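Local coordinates for protein 3-methylornithine synthase (Methanosarcina barkeri, PDB 3T7V) that isomerises L-lysine to (3R)-3-methyl-D-ornithine by radical chemistry, using a [4Fe-4S] cluster and S-adenosylmethionine, as a step in making pyrrolysine, at residues A[50-62]-A[331-344]. Residues are numbered along the deposited sequence; the frame is centred on the assembly and turned at random.
Sequences VRDHYFGNRVFLN and LEIMGMKPARQADF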
loop_
_atom_site.group_PDB
_atom_site.type_symbol
_atom_site.label_atom_id
_atom_site.label_comp_id
_atom_site.label_asym_id
_atom_site.label_seq_id
_atom_site.Cartn_x
_atom_site.Cartn_y
_atom_site.Cartn_z
ATOM N N VAL A 50 18.275 8.996 4.437
ATOM C CA VAL A 50 17.132 9.839 4.797
ATOM C C VAL A 50 16.229 9.032 5.721
ATOM O O VAL A 50 15.842 9.519 6.787
ATOM C CB VAL A 50 16.341 10.292 3.501
ATOM C CG1 VAL A 50 15.127 11.110 3.906
ATOM C CG2 VAL A 50 17.277 11.158 2.667
ATOM N N ARG A 51 15.918 7.793 5.325
ATOM C CA ARG A 51 15.028 6.976 6.172
ATOM C C ARG A 51 15.635 6.717 7.568
ATOM O O ARG A 51 14.937 6.811 8.570
ATOM C CB ARG A 51 14.859 5.639 5.519
ATOM C CG ARG A 51 13.728 4.769 6.058
ATOM C CD ARG A 51 14.200 3.668 6.937
ATOM N NE ARG A 51 15.514 3.069 6.709
ATOM C CZ ARG A 51 15.773 2.050 5.891
ATOM N NH1 ARG A 51 14.813 1.462 5.217
ATOM N NH2 ARG A 51 17.005 1.574 5.771
ATOM N N ASP A 52 16.957 6.510 7.618
ATOM C CA ASP A 52 17.595 6.204 8.908
ATOM C C ASP A 52 17.592 7.449 9.788
ATOM O O ASP A 52 17.484 7.362 11.004
ATOM C CB ASP A 52 19.044 5.724 8.685
ATOM C CG ASP A 52 19.151 4.326 8.020
ATOM O OD1 ASP A 52 18.152 3.564 7.868
ATOM O OD2 ASP A 52 20.304 3.966 7.625
ATOM N N HIS A 53 17.700 8.625 9.176
ATOM C CA HIS A 53 17.689 9.864 9.928
ATOM C C HIS A 53 16.411 10.023 10.690
ATOM O O HIS A 53 16.431 10.386 11.870
ATOM C CB HIS A 53 17.917 11.038 9.011
ATOM C CG HIS A 53 17.942 12.362 9.747
ATOM N ND1 HIS A 53 19.070 12.836 10.381
ATOM C CD2 HIS A 53 16.959 13.292 9.972
ATOM C CE1 HIS A 53 18.795 14.021 10.948
ATOM N NE2 HIS A 53 17.521 14.309 10.711
ATOM N N TYR A 54 15.266 9.760 10.020
ATOM C CA TYR A 54 13.961 9.977 10.656
ATOM C C TYR A 54 13.384 8.756 11.360
ATOM O O TYR A 54 12.539 8.921 12.254
ATOM C CB TYR A 54 12.952 10.481 9.625
ATOM C CG TYR A 54 13.262 11.872 9.191
ATOM C CD1 TYR A 54 13.124 12.914 10.082
ATOM C CD2 TYR A 54 13.707 12.128 7.922
ATOM C CE1 TYR A 54 13.421 14.205 9.659
ATOM C CE2 TYR A 54 14.041 13.429 7.505
ATOM C CZ TYR A 54 13.895 14.444 8.410
ATOM O OH TYR A 54 14.205 15.732 8.046
ATOM N N PHE A 55 13.850 7.556 10.985
ATOM C CA PHE A 55 13.239 6.322 11.518
ATOM C C PHE A 55 14.204 5.354 12.134
ATOM O O PHE A 55 13.806 4.299 12.686
ATOM C CB PHE A 55 12.392 5.599 10.433
ATOM C CG PHE A 55 11.277 6.443 9.944
ATOM C CD1 PHE A 55 10.081 6.541 10.698
ATOM C CD2 PHE A 55 11.421 7.235 8.795
ATOM C CE1 PHE A 55 9.014 7.375 10.249
ATOM C CE2 PHE A 55 10.376 8.061 8.405
ATOM C CZ PHE A 55 9.158 8.132 9.068
ATOM N N GLY A 56 15.491 5.690 12.065
ATOM C CA GLY A 56 16.508 4.721 12.464
ATOM C C GLY A 56 16.386 3.401 11.719
ATOM O O GLY A 56 16.034 3.371 10.550
ATOM N N ASN A 57 16.672 2.316 12.448
ATOM C CA ASN A 57 16.532 0.956 11.952
ATOM C C ASN A 57 15.216 0.338 12.379
ATOM O O ASN A 57 15.127 -0.884 12.347
ATOM C CB ASN A 57 17.681 0.053 12.413
ATOM C CG ASN A 57 17.624 -0.285 13.896
ATOM O OD1 ASN A 57 17.114 0.487 14.729
ATOM N ND2 ASN A 57 18.107 -1.495 14.233
ATOM N N ARG A 58 14.220 1.152 12.717
ATOM C CA ARG A 58 12.954 0.664 13.235
ATOM C C ARG A 58 11.902 0.605 12.129
ATOM O O ARG A 58 11.791 1.505 11.329
ATOM C CB ARG A 58 12.456 1.500 14.422
ATOM C CG ARG A 58 13.456 1.664 15.590
ATOM C CD ARG A 58 13.978 0.358 16.149
ATOM N NE ARG A 58 13.015 -0.267 17.064
ATOM C CZ ARG A 58 12.843 -0.007 18.373
ATOM N NH1 ARG A 58 13.600 0.906 19.032
ATOM N NH2 ARG A 58 11.887 -0.687 19.021
ATOM N N VAL A 59 11.137 -0.488 12.080
ATOM C CA VAL A 59 10.236 -0.713 10.965
ATOM C C VAL A 59 8.843 -0.951 11.550
ATOM O O VAL A 59 8.664 -1.581 12.604
ATOM C CB VAL A 59 10.726 -2.027 10.211
ATOM C CG1 VAL A 59 9.721 -2.410 9.109
ATOM C CG2 VAL A 59 12.118 -1.824 9.650
ATOM N N PHE A 60 7.818 -0.493 10.822
ATOM C CA PHE A 60 6.421 -0.713 11.206
ATOM C C PHE A 60 5.890 -1.942 10.463
ATOM O O PHE A 60 6.418 -2.290 9.388
ATOM C CB PHE A 60 5.578 0.538 10.869
ATOM C CG PHE A 60 6.034 1.780 11.566
ATOM C CD1 PHE A 60 6.004 1.831 12.942
ATOM C CD2 PHE A 60 6.508 2.857 10.842
ATOM C CE1 PHE A 60 6.479 2.998 13.609
ATOM C CE2 PHE A 60 6.900 4.056 11.488
ATOM C CZ PHE A 60 6.880 4.074 12.860
ATOM N N LEU A 61 4.892 -2.607 11.026
ATOM C CA LEU A 61 4.369 -3.902 10.519
ATOM C C LEU A 61 2.846 -3.821 10.383
ATOM O O LEU A 61 2.143 -3.513 11.357
ATOM C CB LEU A 61 4.720 -5.037 11.452
ATOM C CG LEU A 61 6.192 -5.179 11.745
ATOM C CD1 LEU A 61 6.437 -6.183 12.894
ATOM C CD2 LEU A 61 6.936 -5.600 10.482
ATOM N N ASN A 62 2.311 -4.077 9.177
ATOM C CA ASN A 62 0.839 -3.933 8.910
ATOM C C ASN A 62 0.321 -5.276 8.451
ATOM O O ASN A 62 0.840 -5.871 7.454
ATOM C CB ASN A 62 0.694 -2.905 7.764
ATOM C CG ASN A 62 -0.732 -2.392 7.557
ATOM O OD1 ASN A 62 -1.608 -2.576 8.359
ATOM N ND2 ASN A 62 -0.894 -1.623 6.459
ATOM N N LEU A 331 14.057 -9.203 9.290
ATOM C CA LEU A 331 14.511 -7.835 9.711
ATOM C C LEU A 331 15.745 -7.974 10.633
ATOM O O LEU A 331 16.659 -7.140 10.535
ATOM C CB LEU A 331 13.424 -7.140 10.540
ATOM C CG LEU A 331 12.183 -6.897 9.661
ATOM C CD1 LEU A 331 11.170 -6.248 10.592
ATOM C CD2 LEU A 331 12.485 -5.904 8.553
ATOM N N GLU A 332 15.721 -8.946 11.560
ATOM C CA GLU A 332 16.865 -9.128 12.486
ATOM C C GLU A 332 18.186 -9.367 11.703
ATOM O O GLU A 332 19.257 -8.728 11.982
ATOM C CB GLU A 332 16.573 -10.248 13.461
ATOM C CG GLU A 332 17.668 -10.285 14.559
ATOM C CD GLU A 332 17.571 -11.475 15.515
ATOM O OE1 GLU A 332 17.480 -12.645 15.040
ATOM O OE2 GLU A 332 17.616 -11.241 16.752
ATOM N N ILE A 333 18.113 -10.254 10.708
ATOM C CA ILE A 333 19.251 -10.516 9.790
ATOM C C ILE A 333 19.756 -9.233 9.113
ATOM O O ILE A 333 20.966 -9.006 8.952
ATOM C CB ILE A 333 18.813 -11.563 8.750
ATOM C CG1 ILE A 333 18.807 -12.944 9.413
ATOM C CG2 ILE A 333 19.690 -11.518 7.514
ATOM C CD1 ILE A 333 18.022 -14.004 8.656
ATOM N N MET A 334 18.801 -8.357 8.779
ATOM C CA MET A 334 19.130 -7.084 8.123
ATOM C C MET A 334 19.656 -6.057 9.078
ATOM O O MET A 334 20.126 -5.026 8.636
ATOM C CB MET A 334 17.877 -6.470 7.471
ATOM C CG MET A 334 17.383 -7.244 6.293
ATOM S SD MET A 334 15.889 -6.376 5.767
ATOM C CE MET A 334 16.616 -4.876 5.065
ATOM N N GLY A 335 19.550 -6.314 10.393
ATOM C CA GLY A 335 19.904 -5.310 11.388
ATOM C C GLY A 335 18.819 -4.320 11.711
ATOM O O GLY A 335 19.101 -3.189 12.200
ATOM N N MET A 336 17.583 -4.734 11.458
ATOM C CA MET A 336 16.438 -3.820 11.700
ATOM C C MET A 336 15.579 -4.432 12.779
ATOM O O MET A 336 15.678 -5.636 13.053
ATOM C CB MET A 336 15.654 -3.584 10.402
ATOM C CG MET A 336 16.553 -2.857 9.357
ATOM S SD MET A 336 15.595 -2.516 7.893
ATOM C CE MET A 336 15.271 -0.753 8.226
ATOM N N LYS A 337 14.680 -3.628 13.335
ATOM C CA LYS A 337 13.828 -4.056 14.501
ATOM C C LYS A 337 12.429 -3.466 14.393
ATOM O O LYS A 337 12.288 -2.341 13.942
ATOM C CB LYS A 337 14.507 -3.587 15.828
ATOM C CG LYS A 337 13.862 -3.923 17.159
ATOM C CD LYS A 337 14.707 -3.363 18.320
ATOM C CE LYS A 337 14.039 -3.579 19.705
ATOM N NZ LYS A 337 13.510 -4.966 19.868
ATOM N N PRO A 338 11.408 -4.181 14.849
ATOM C CA PRO A 338 10.143 -3.486 14.909
ATOM C C PRO A 338 10.166 -2.262 15.773
ATOM O O PRO A 338 10.789 -2.263 16.856
ATOM C CB PRO A 338 9.157 -4.557 15.401
ATOM C CG PRO A 338 9.797 -5.855 15.090
ATOM C CD PRO A 338 11.296 -5.590 15.251
ATOM N N ALA A 339 9.443 -1.210 15.309
ATOM C CA ALA A 339 9.276 0.026 16.057
ATOM C C ALA A 339 8.412 -0.127 17.328
ATOM O O ALA A 339 7.599 -1.070 17.479
ATOM C CB ALA A 339 8.651 1.091 15.149
ATOM N N ARG A 340 8.515 0.889 18.213
ATOM C CA ARG A 340 7.605 0.956 19.364
ATOM C C ARG A 340 6.221 1.428 18.860
ATOM O O ARG A 340 6.133 2.218 17.901
ATOM C CB ARG A 340 8.059 2.018 20.337
ATOM C CG ARG A 340 9.292 1.607 21.165
ATOM C CD ARG A 340 9.419 2.607 22.301
ATOM N NE ARG A 340 10.665 2.336 23.016
ATOM C CZ ARG A 340 10.977 2.935 24.144
ATOM N NH1 ARG A 340 10.103 3.796 24.685
ATOM N NH2 ARG A 340 12.143 2.635 24.717
ATOM N N GLN A 341 5.183 0.960 19.527
ATOM C CA GLN A 341 3.836 1.387 19.178
ATOM C C GLN A 341 3.647 2.877 19.306
ATOM O O GLN A 341 2.964 3.461 18.470
ATOM C CB GLN A 341 2.834 0.643 20.060
ATOM C CG GLN A 341 1.373 0.839 19.451
ATOM C CD GLN A 341 1.127 0.152 18.055
ATOM O OE1 GLN A 341 1.846 -0.794 17.717
ATOM N NE2 GLN A 341 0.122 0.600 17.248
ATOM N N ALA A 342 4.260 3.532 20.302
ATOM C CA ALA A 342 4.025 4.941 20.478
ATOM C C ALA A 342 4.574 5.743 19.303
ATOM O O ALA A 342 4.036 6.846 18.962
ATOM C CB ALA A 342 4.682 5.434 21.778
ATOM N N ASP A 343 5.638 5.229 18.687
ATOM C CA ASP A 343 6.227 5.899 17.510
ATOM C C ASP A 343 5.321 5.835 16.322
ATOM O O ASP A 343 5.242 6.776 15.582
ATOM C CB ASP A 343 7.600 5.375 17.221
ATOM C CG ASP A 343 8.592 5.815 18.348
ATOM O OD1 ASP A 343 8.329 6.869 19.035
ATOM O OD2 ASP A 343 9.597 5.116 18.565
ATOM N N PHE A 344 4.604 4.712 16.191
ATOM C CA PHE A 344 3.582 4.611 15.155
ATOM C C PHE A 344 2.394 5.538 15.485
ATOM O O PHE A 344 1.902 6.256 14.597
ATOM C CB PHE A 344 3.085 3.154 14.995
ATOM C CG PHE A 344 2.196 3.038 13.802
ATOM C CD1 PHE A 344 0.828 2.796 13.929
ATOM C CD2 PHE A 344 2.709 3.205 12.487
ATOM C CE1 PHE A 344 -0.033 2.780 12.841
ATOM C CE2 PHE A 344 1.858 3.132 11.379
ATOM C CZ PHE A 344 0.472 2.940 11.571
#
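Arg58 lies side by side with Lys337 and bends its guanidinium onto Pro338 O, gripping it side-on, with NE at 3.0 Å and NH2 at 2.9 Å. The bends at chi2 (-55°) and chi3 (-80°) bring it there, NH2 lying in the carbonyl plane and NE above it. Lys337 runs alongside, its CD and CE over one guanidinium face. A leucine in place of Arg58 would probably leave Pro338 O without both donors and the Lys337 chain without the flat group it lies against. Backbone bonds align the strands in parallel, Lys337 N to Asn57 O, Val59 N to Lys337 O and Ala339 N to Val59 O, and just before them Asn57 ND2 meets Gly335 O almost straight (2.8 Å, 175°). Met336 reaches inward: its CE sits 3.6 Å from Val59 CG2 and lies over the centre of one face of the Arg51 guanidinium, whose NH1 bonds Leu290 O and Ala294 O. Farther along, Ala339 CB presses on Phe60 CE1 (3.3 Å), and Phe344 turns its edge to the Phe60 face, centroids 5.2 Å apart. The C-terminal segment thus adds a short parallel strand beside the start of 58-68, a strand of the TIM-barrel-type radical SAM core that farther on pairs with 110-115 and also pairs with 296-300.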